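Local coordinates for protein glucose-6-phosphate isomerase (Chlamydia trachomatis D/UW-3/CX, PDB 6OTU) that catalyses the reversible isomerization of glucose 6-phosphate to fructose 6-phosphate as a phosphoglucose isomerase of the GPI family, at residues Phe492-Glu495 against Gly496-Leu499; Ala481-Gly484 against Phe485-Ile489; Met84-Gln88 against Gln89-Met93; Ala474-Glu477 against His478-Ala481. One frame throughout, in Å; residues are numbered along the deposited sequence.

Contact 1: residues Phe492-Glu495 against Gly496-Leu499; sequences FDQE and GVSL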
loop_
_atom_site.group_PDB
_atom_site.type_symbol
_atom_site.label_atom_id
_atom_site.label_comp_id
_atom_site.label_asym_id
_atom_site.label_seq_id
_atom_site.Cartn_x
_atom_site.Cartn_y
_atom_site.Cartn_z
ATOM N N PHE A 492 -12.955 19.053 0.644
ATOM C CA PHE A 492 -11.774 19.844 0.943
ATOM C C PHE A 492 -11.554 20.117 2.420
ATOM O O PHE A 492 -10.618 20.852 2.757
ATOM C CB PHE A 492 -11.822 21.160 0.145
ATOM C CG PHE A 492 -12.062 20.945 -1.324
ATOM C CD1 PHE A 492 -11.082 20.341 -2.123
ATOM C CD2 PHE A 492 -13.281 21.289 -1.902
ATOM C CE1 PHE A 492 -11.305 20.113 -3.482
ATOM C CE2 PHE A 492 -13.519 21.053 -3.263
ATOM C CZ PHE A 492 -12.531 20.463 -4.056
ATOM N N ASP A 493 -12.351 19.539 3.313
ATOM C CA ASP A 493 -12.011 19.541 4.732
ATOM C C ASP A 493 -11.748 18.107 5.198
ATOM O O ASP A 493 -11.708 17.158 4.400
ATOM C CB ASP A 493 -13.097 20.252 5.563
ATOM C CG ASP A 493 -14.456 19.579 5.468
ATOM O OD1 ASP A 493 -14.598 18.598 4.686
ATOM O OD2 ASP A 493 -15.382 20.052 6.175
ATOM N N GLN A 494 -11.537 17.946 6.505
ATOM C CA GLN A 494 -11.092 16.655 7.018
ATOM C C GLN A 494 -11.316 16.577 8.523
ATOM O O GLN A 494 -10.369 16.496 9.311
ATOM C CB GLN A 494 -9.623 16.402 6.640
ATOM C CG GLN A 494 -8.611 17.485 7.025
ATOM C CD GLN A 494 -8.643 18.719 6.149
ATOM O OE1 GLN A 494 -8.670 18.633 4.922
ATOM N NE2 GLN A 494 -8.647 19.891 6.784
ATOM N N GLU A 495 -12.581 16.605 8.937
ATOM C CA GLU A 495 -12.882 16.604 10.362
ATOM C C GLU A 495 -12.417 15.325 11.053
ATOM O O GLU A 495 -12.187 15.344 12.269
ATOM C CB GLU A 495 -14.375 16.827 10.564
ATOM C CG GLU A 495 -14.799 18.256 10.267
ATOM C CD GLU A 495 -14.103 19.283 11.161
ATOM O OE1 GLU A 495 -13.921 19.014 12.378
ATOM O OE2 GLU A 495 -13.723 20.354 10.636
ATOM N N GLY A 496 -12.268 14.220 10.311
ATOM C CA GLY A 496 -11.679 13.017 10.890
ATOM C C GLY A 496 -10.216 13.196 11.258
ATOM O O GLY A 496 -9.761 12.684 12.287
ATOM N N VAL A 497 -9.464 13.941 10.439
ATOM C CA VAL A 497 -8.053 14.201 10.724
ATOM C C VAL A 497 -7.901 15.239 11.835
ATOM O O VAL A 497 -7.000 15.133 12.675
ATOM C CB VAL A 497 -7.323 14.631 9.444
ATOM C CG1 VAL A 497 -5.871 15.021 9.765
ATOM C CG2 VAL A 497 -7.368 13.516 8.408
ATOM N N SER A 498 -8.761 16.268 11.855
ATOM C CA SER A 498 -8.800 17.172 13.006
ATOM C C SER A 498 -9.017 16.399 14.302
ATOM O O SER A 498 -8.392 16.697 15.325
ATOM C CB SER A 498 -9.900 18.229 12.858
ATOM O OG SER A 498 -9.883 18.879 11.591
ATOM N N LEU A 499 -9.910 15.404 14.275
ATOM C CA LEU A 499 -10.156 14.586 15.458
ATOM C C LEU A 499 -8.902 13.823 15.872
ATOM O O LEU A 499 -8.592 13.710 17.068
ATOM C CB LEU A 499 -11.305 13.624 15.180
ATOM C CG LEU A 499 -11.398 12.520 16.220
ATOM C CD1 LEU A 499 -11.890 13.118 17.524
ATOM C CD2 LEU A 499 -12.300 11.420 15.721
HETATM O O HOH W 1 -11.504 19.970 8.967
HETATM O O HOH W 2 -7.983 19.846 9.768
#

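Contact 2: residues Ala481-Gly484 against Phe485-Ile489; sequences AFQG and FCWGI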
loop_
_atom_site.group_PDB
_atom_site.type_symbol
_atom_site.label_atom_id
_atom_site.label_comp_id
_atom_site.label_asym_id
_atom_site.label_seq_id
_atom_site.Cartn_x
_atom_site.Cartn_y
_atom_site.Cartn_z
ATOM N N ALA A 481 -11.910 15.697 -7.243
ATOM C CA ALA A 481 -12.772 16.874 -7.158
ATOM C C ALA A 481 -14.063 16.675 -7.942
ATOM O O ALA A 481 -15.149 17.032 -7.470
ATOM C CB ALA A 481 -12.026 18.115 -7.668
ATOM N N PHE A 482 -13.962 16.124 -9.158
ATOM C CA PHE A 482 -15.163 15.897 -9.948
ATOM C C PHE A 482 -16.070 14.883 -9.257
ATOM O O PHE A 482 -17.296 15.049 -9.243
ATOM C CB PHE A 482 -14.801 15.442 -11.364
ATOM C CG PHE A 482 -14.497 16.575 -12.337
ATOM C CD1 PHE A 482 -15.363 17.651 -12.477
ATOM C CD2 PHE A 482 -13.352 16.536 -13.134
ATOM C CE1 PHE A 482 -15.095 18.679 -13.376
ATOM C CE2 PHE A 482 -13.078 17.563 -14.039
ATOM C CZ PHE A 482 -13.951 18.632 -14.160
ATOM N N GLN A 483 -15.488 13.846 -8.648
ATOM C CA GLN A 483 -16.320 12.878 -7.930
ATOM C C GLN A 483 -17.012 13.537 -6.736
ATOM O O GLN A 483 -18.209 13.325 -6.510
ATOM C CB GLN A 483 -15.485 11.668 -7.496
ATOM C CG GLN A 483 -14.871 10.904 -8.666
ATOM C CD GLN A 483 -14.308 9.535 -8.312
ATOM O OE1 GLN A 483 -14.420 8.588 -9.102
ATOM N NE2 GLN A 483 -13.693 9.419 -7.143
ATOM N N GLY A 484 -16.284 14.360 -5.980
ATOM C CA GLY A 484 -16.918 15.092 -4.893
ATOM C C GLY A 484 -18.016 16.028 -5.374
ATOM O O GLY A 484 -19.076 16.121 -4.747
ATOM N N PHE A 485 -17.773 16.746 -6.491
ATOM C CA PHE A 485 -18.790 17.643 -7.051
ATOM C C PHE A 485 -20.031 16.872 -7.462
ATOM O O PHE A 485 -21.161 17.364 -7.325
ATOM C CB PHE A 485 -18.246 18.395 -8.272
ATOM C CG PHE A 485 -17.141 19.358 -7.963
ATOM C CD1 PHE A 485 -17.092 20.014 -6.749
ATOM C CD2 PHE A 485 -16.157 19.622 -8.906
ATOM C CE1 PHE A 485 -16.080 20.908 -6.471
ATOM C CE2 PHE A 485 -15.137 20.512 -8.634
ATOM C CZ PHE A 485 -15.098 21.160 -7.412
ATOM N N CYS A 486 -19.830 15.658 -7.970
ATOM C CA CYS A 486 -20.942 14.829 -8.406
ATOM C C CYS A 486 -21.727 14.301 -7.200
ATOM O O CYS A 486 -22.956 14.440 -7.143
ATOM C CB CYS A 486 -20.415 13.687 -9.272
ATOM S SG CYS A 486 -21.689 12.662 -9.997
ATOM N N TRP A 487 -21.024 13.713 -6.221
ATOM C CA TRP A 487 -21.655 13.295 -4.969
ATOM C C TRP A 487 -22.280 14.460 -4.200
ATOM O O TRP A 487 -23.223 14.249 -3.428
ATOM C CB TRP A 487 -20.630 12.577 -4.093
ATOM C CG TRP A 487 -20.279 11.240 -4.649
ATOM C CD1 TRP A 487 -21.124 10.387 -5.301
ATOM C CD2 TRP A 487 -18.995 10.611 -4.649
ATOM N NE1 TRP A 487 -20.454 9.261 -5.691
ATOM C CE2 TRP A 487 -19.145 9.366 -5.307
ATOM C CE3 TRP A 487 -17.738 10.964 -4.141
ATOM C CZ2 TRP A 487 -18.084 8.472 -5.471
ATOM C CZ3 TRP A 487 -16.686 10.087 -4.309
ATOM C CH2 TRP A 487 -16.863 8.850 -4.971
ATOM N N GLY A 488 -21.785 15.684 -4.392
ATOM C CA GLY A 488 -22.281 16.811 -3.623
ATOM C C GLY A 488 -21.755 16.890 -2.205
ATOM O O GLY A 488 -22.442 17.414 -1.327
ATOM N N ILE A 489 -20.551 16.387 -1.959
ATOM C CA ILE A 489 -19.945 16.411 -0.645
ATOM C C ILE A 489 -18.871 17.490 -0.628
ATOM O O ILE A 489 -18.529 18.068 -1.655
ATOM C CB ILE A 489 -19.352 15.028 -0.267
ATOM C CG1 ILE A 489 -18.261 14.655 -1.279
ATOM C CG2 ILE A 489 -20.438 13.985 -0.238
ATOM C CD1 ILE A 489 -17.459 13.405 -0.939
#

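Contact 3: residues Met84-Gln88 against Gln89-Met93; sequences MECMQ and QGAIM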
loop_
_atom_site.group_PDB
_atom_site.type_symbol
_atom_site.label_atom_id
_atom_site.label_comp_id
_atom_site.label_asym_id
_atom_site.label_seq_id
_atom_site.Cartn_x
_atom_site.Cartn_y
_atom_site.Cartn_z
ATOM N N MET A 84 -16.082 23.122 -11.273
ATOM C CA MET A 84 -14.635 23.173 -11.469
ATOM C C MET A 84 -14.173 24.602 -11.731
ATOM O O MET A 84 -13.172 25.052 -11.161
ATOM C CB MET A 84 -14.219 22.251 -12.619
ATOM C CG MET A 84 -12.724 22.247 -12.956
ATOM S SD MET A 84 -11.602 21.830 -11.577
ATOM C CE MET A 84 -11.876 20.060 -11.296
ATOM N N GLU A 85 -14.901 25.335 -12.576
ATOM C CA GLU A 85 -14.583 26.742 -12.784
ATOM C C GLU A 85 -14.625 27.500 -11.470
ATOM O O GLU A 85 -13.668 28.195 -11.109
ATOM C CB GLU A 85 -15.562 27.375 -13.765
ATOM C CG GLU A 85 -15.355 27.014 -15.194
ATOM C CD GLU A 85 -16.248 27.835 -16.096
ATOM O OE1 GLU A 85 -16.142 29.086 -16.043
ATOM O OE2 GLU A 85 -17.063 27.230 -16.836
ATOM N N CYS A 86 -15.741 27.371 -10.746
ATOM C CA CYS A 86 -15.914 28.060 -9.472
ATOM C C CYS A 86 -14.729 27.796 -8.551
ATOM O O CYS A 86 -14.159 28.731 -7.975
ATOM C CB CYS A 86 -17.241 27.631 -8.825
ATOM S SG CYS A 86 -18.696 28.601 -9.436
ATOM N N MET A 87 -14.319 26.526 -8.440
ATOM C CA MET A 87 -13.152 26.172 -7.634
ATOM C C MET A 87 -11.912 26.910 -8.120
ATOM O O MET A 87 -11.214 27.574 -7.333
ATOM C CB MET A 87 -12.927 24.657 -7.684
ATOM C CG MET A 87 -11.875 24.151 -6.718
ATOM S SD MET A 87 -11.386 22.413 -6.955
ATOM C CE MET A 87 -10.226 22.565 -8.328
ATOM N N GLN A 88 -11.637 26.828 -9.431
ATOM C CA GLN A 88 -10.419 27.427 -9.964
ATOM C C GLN A 88 -10.467 28.950 -9.940
ATOM O O GLN A 88 -9.413 29.598 -9.892
ATOM C CB GLN A 88 -10.166 26.935 -11.390
ATOM C CG GLN A 88 -9.781 25.454 -11.496
ATOM C CD GLN A 88 -9.279 25.099 -12.886
ATOM O OE1 GLN A 88 -8.548 25.871 -13.514
ATOM N NE2 GLN A 88 -9.686 23.941 -13.379
ATOM N N GLN A 89 -11.661 29.544 -9.993
ATOM C CA GLN A 89 -11.757 30.996 -10.027
ATOM C C GLN A 89 -11.715 31.601 -8.629
ATOM O O GLN A 89 -11.540 32.821 -8.500
ATOM C CB GLN A 89 -13.042 31.440 -10.754
ATOM C CG GLN A 89 -13.109 31.130 -12.257
ATOM C CD GLN A 89 -12.279 32.085 -13.126
ATOM O OE1 GLN A 89 -12.215 33.297 -12.869
ATOM N NE2 GLN A 89 -11.655 31.541 -14.175
ATOM N N GLY A 90 -11.879 30.779 -7.594
ATOM C CA GLY A 90 -11.743 31.209 -6.224
ATOM C C GLY A 90 -13.000 31.196 -5.370
ATOM O O GLY A 90 -12.974 31.767 -4.272
ATOM N N ALA A 91 -14.087 30.557 -5.809
ATOM C CA ALA A 91 -15.313 30.551 -5.011
ATOM C C ALA A 91 -15.130 29.762 -3.705
ATOM O O ALA A 91 -14.218 28.942 -3.554
ATOM C CB ALA A 91 -16.480 29.972 -5.815
ATOM N N ILE A 92 -16.026 30.017 -2.752
ATOM C CA ILE A 92 -15.988 29.332 -1.458
ATOM C C ILE A 92 -16.521 27.905 -1.592
ATOM O O ILE A 92 -17.703 27.646 -1.339
ATOM C CB ILE A 92 -16.788 30.115 -0.397
ATOM C CG1 ILE A 92 -16.398 31.596 -0.415
ATOM C CG2 ILE A 92 -16.575 29.511 0.984
ATOM C CD1 ILE A 92 -15.044 31.873 0.217
ATOM N N MET A 93 -15.655 26.962 -1.960
ATOM C CA MET A 93 -16.089 25.581 -2.116
ATOM C C MET A 93 -15.902 24.743 -0.852
ATOM O O MET A 93 -16.565 23.713 -0.697
ATOM C CB MET A 93 -15.345 24.928 -3.291
ATOM C CG MET A 93 -15.374 25.747 -4.588
ATOM S SD MET A 93 -17.013 25.831 -5.362
ATOM C CE MET A 93 -17.311 24.092 -5.719
HETATM O O HOH W 3 -12.078 28.096 -4.466
#

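Contact 4: residues Ala474-Glu477 against His478-Ala481; sequences AFYE and HKFA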
loop_
_atom_site.group_PDB
_atom_site.type_symbol
_atom_site.label_atom_id
_atom_site.label_comp_id
_atom_site.label_asym_id
_atom_site.label_seq_id
_atom_site.Cartn_x
_atom_site.Cartn_y
_atom_site.Cartn_z
ATOM N N ALA A 474 -2.102 16.434 -11.237
ATOM C CA ALA A 474 -3.287 17.269 -11.398
ATOM C C ALA A 474 -4.473 16.447 -11.894
ATOM O O ALA A 474 -5.620 16.702 -11.506
ATOM C CB ALA A 474 -2.999 18.437 -12.363
ATOM N N PHE A 475 -4.204 15.460 -12.745
ATOM C CA PHE A 475 -5.235 14.554 -13.225
ATOM C C PHE A 475 -6.034 13.948 -12.084
ATOM O O PHE A 475 -7.268 13.954 -12.104
ATOM C CB PHE A 475 -4.582 13.456 -14.047
ATOM C CG PHE A 475 -5.502 12.355 -14.416
ATOM C CD1 PHE A 475 -6.435 12.527 -15.430
ATOM C CD2 PHE A 475 -5.411 11.120 -13.786
ATOM C CE1 PHE A 475 -7.285 11.484 -15.801
ATOM C CE2 PHE A 475 -6.254 10.076 -14.144
ATOM C CZ PHE A 475 -7.185 10.251 -15.160
ATOM N N TYR A 476 -5.337 13.402 -11.083
ATOM C CA TYR A 476 -6.025 12.732 -9.990
ATOM C C TYR A 476 -6.653 13.740 -9.039
ATOM O O TYR A 476 -7.740 13.493 -8.503
ATOM C CB TYR A 476 -5.060 11.794 -9.256
ATOM C CG TYR A 476 -5.054 10.402 -9.852
ATOM C CD1 TYR A 476 -6.104 9.528 -9.601
ATOM C CD2 TYR A 476 -4.025 9.974 -10.706
ATOM C CE1 TYR A 476 -6.126 8.259 -10.156
ATOM C CE2 TYR A 476 -4.041 8.707 -11.273
ATOM C CZ TYR A 476 -5.097 7.850 -10.988
ATOM O OH TYR A 476 -5.152 6.572 -11.511
ATOM N N GLU A 477 -5.997 14.885 -8.826
ATOM C CA GLU A 477 -6.617 15.943 -8.031
ATOM C C GLU A 477 -7.984 16.301 -8.598
ATOM O O GLU A 477 -8.966 16.393 -7.860
ATOM C CB GLU A 477 -5.714 17.182 -7.967
ATOM C CG GLU A 477 -4.423 16.939 -7.186
ATOM C CD GLU A 477 -3.549 18.175 -7.059
ATOM O OE1 GLU A 477 -3.812 19.191 -7.757
ATOM O OE2 GLU A 477 -2.602 18.135 -6.237
ATOM N N HIS A 478 -8.080 16.449 -9.921
ATOM C CA HIS A 478 -9.358 16.828 -10.514
ATOM C C HIS A 478 -10.336 15.661 -10.612
ATOM O O HIS A 478 -11.548 15.873 -10.465
ATOM C CB HIS A 478 -9.112 17.469 -11.877
ATOM C CG HIS A 478 -8.360 18.748 -11.755
ATOM N ND1 HIS A 478 -8.579 19.617 -10.709
ATOM C CD2 HIS A 478 -7.352 19.276 -12.484
ATOM C CE1 HIS A 478 -7.760 20.647 -10.821
ATOM N NE2 HIS A 478 -7.009 20.466 -11.892
ATOM N N LYS A 479 -9.842 14.440 -10.846
ATOM C CA LYS A 479 -10.700 13.262 -10.748
ATOM C C LYS A 479 -11.461 13.249 -9.429
ATOM O O LYS A 479 -12.686 13.097 -9.407
ATOM C CB LYS A 479 -9.884 11.972 -10.879
ATOM C CG LYS A 479 -10.748 10.749 -10.589
ATOM C CD LYS A 479 -9.959 9.476 -10.419
ATOM C CE LYS A 479 -10.902 8.286 -10.412
ATOM N NZ LYS A 479 -10.220 7.077 -9.911
ATOM N N PHE A 480 -10.745 13.405 -8.316
ATOM C CA PHE A 480 -11.394 13.318 -7.011
ATOM C C PHE A 480 -12.317 14.510 -6.778
ATOM O O PHE A 480 -13.402 14.358 -6.202
ATOM C CB PHE A 480 -10.331 13.205 -5.918
ATOM C CG PHE A 480 -9.459 11.980 -6.059
ATOM C CD1 PHE A 480 -10.019 10.741 -6.331
ATOM C CD2 PHE A 480 -8.083 12.065 -5.929
ATOM C CE1 PHE A 480 -9.216 9.603 -6.473
ATOM C CE2 PHE A 480 -7.276 10.928 -6.065
ATOM C CZ PHE A 480 -7.840 9.707 -6.334
ATOM N N ALA A 481 -11.910 15.697 -7.243
ATOM C CA ALA A 481 -12.772 16.874 -7.158
ATOM C C ALA A 481 -14.063 16.675 -7.942
ATOM O O ALA A 481 -15.149 17.032 -7.470
ATOM C CB ALA A 481 -12.026 18.115 -7.668
HETATM O O HOH W 4 -8.790 19.340 -7.778
#

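Contact 1: residues Phe492-Glu495 against Gly496-Leu499
The backbone carbonyl of Q494, at the N-cap position, meets the first turn of the helix that follows. S498 N donates to Q494 O over 3.0 Å in a nearly straight bond (169°), while V497 N reaches the same oxygen only weakly, and L499 N donates to E495 O one residue on. The side chain of Q494 turns back beside this turn: CG sits between the backbone N and the carbonyl carbon (chi1 54°), which brings it to 4.0 Å from V497 CB, and the bend at chi2 carries the amide away from the helix. There OE1 accepts from R269, and NE2 gives a bond to a water 3.1 Å away that in turn donates to S498 OG (2.8 Å). A second water, accepting from Q494 N and from S498 OG, donates to E495 OE2 at 2.8 Å, so one water links the E495 carboxylate and the S498 hydroxyl to Q494 N. Further out, D493 OD1 forms a salt bridge with K359, and Q390 of the second subunit accepts from G496 N, a first-turn amide. V497 packs on E355, the probable proton donor, and Q494 touches bound glucose 6-phosphate. This is the start of helix 495-511, with Q494 at the N-cap position and its C=O taking the first helical bond, where the substrate pocket meets the dimer interface of phosphoglucose isomerase.

Contact 2: residues Ala481-Gly484 against Phe485-Ile489
G484 O takes two backbone N-H groups at the end of the helix: G488 N at 2.8 Å, a weak bond because its angle is only 128°, and I489 N at 3.2 Å with a straighter approach. The chain leaves the helix through G488, whose positive phi lets it turn so that I489 N faces back to the last turn. Before this exit the regular bonds hold, among them W487 N to Q483 O, almost linear at 177°. The same carbonyl oxygen also lies over one face of the W487 indole, toward its rim. Beside it Q483 CB covers the six-membered ring in a CH-pi contact, 4.1 Å from the centroid, and the two side chains run side by side in one direction. On another side of the helix F485 lays one ring face against the preceding turn: CG stands opposite the carbonyl carbon and next to the backbone N (chi1 -66°), placing A481 O 3.0 Å above the ring plane and toward the rim. A481 CB meets F485 CE2 at 4.0 Å, and F482 CD1 comes to 4.2 Å from F485 CD2 as these two rings pass at a slant. W487 NE1 finds its acceptor in N326 of helix 313-327, and the indole meets F14 edge-to-face. F482 and F485 both press on helix 80-89, F482 and Q483 on helix 313-327, and Q483, W487 and I489 on N357 at the end of helix 345-357, which leaves the C-terminal turns of helix 466-487 wedged among three helices.

Contact 3: residues Met84-Gln88 against Gln89-Met93
M93 folds back over the last turn of helix 80-89, its side chain pointing at the helix while those of C86 and M87 are directed away from the returning chain and meet it through their CB atoms. Bends at chi2 and chi3 curl the M93 thioether along the helix surface, so that CG lies 3.8 Å from M87 CA and SD 3.9 Å from C86 CB. A91 approaches the same C86 CB with its own methyl, also at 3.9 Å, so that one cysteine carbon is touched by both residues. Q89 lies differently: with CG placed beside the backbone N (chi1 -67°), its CB and CG rest against E85 O, the acceptor of its own N-H. On the buried side Q88 stretches out beyond CG, and its NE2 donates to the backbone O of D301 and, weakly, to M84 SD at 3.4 Å. The reversal that allows M93 to return is fixed by backbone bonds. C86 O receives A91 N at 2.8 Å, with the donor tilted 31° from the carbonyl plane, and more weakly G90 N and Q89 N; G90 N also bonds to M87 O. I92 then turns the chain again as the centre of an inverse gamma turn. Positive phi at G90 (113°), with two bonds into the final turn, makes this a Schellman motif, here ending helix 80-89 and starting the loop toward helix 110-113.

Contact 4: residues Ala474-Glu477 against His478-Ala481
From CB outward, Y476 runs past F480 and K479 of the next turn. CB lies 4.0 Å from F480 CE2; CD1 comes closest to F480 CZ, at 3.7 Å, and also meets K479 CD; CE1 touches that same lysine carbon at 4.0 Å; and OH, at the tip, bonds to E402 OE1. The Y476 and F480 rings are inclined at 37° to each other, while F475 CD2 lies over one face of the tyrosine, near its rim. K479 runs alongside Y476, fully extended from a CG opposite the backbone N (chi1 172°), and brings NZ to the other carboxylate oxygen of E402 in a salt bridge. Two neighbours three residues apart thus hold both oxygens of one acid on strand 401-406, joining helix 466-487 to the mixed sheet of this SIS-clan fold. Regular backbone bonds run beneath, such as H478 N to A474 O at 2.9 Å. H478 faces another way: its CD2 passes 3.3 Å from A474 O, NE2 bonds to D301 of helix 287-303, and a water lies 3.0 Å from H478 ND1 and donates weakly to E477 O. The extended E477 carries OE1 to a salt bridge with R112.

In the fold
From the N terminus, contact 3 comes first, ending helix 80-89 and opening the loop that leads toward helix 110-113. Nearly four hundred residues later helix 466-487 carries contact 4 and then contact 2, which follow in series and share A481. Contact 1 starts the next helix, 495-511, after a short loop. None closes a long loop, since each joins adjoining residues within a helix or at its end, and none nests within another, yet they meet in space: M84 packs on H478 and A481 of contact 4 and on F482 of contact 2, while M87 and M93 reach F485. F492, which opens contact 1, touches both M87 and F485, bringing together the two helix ends and the approach to the substrate pocket.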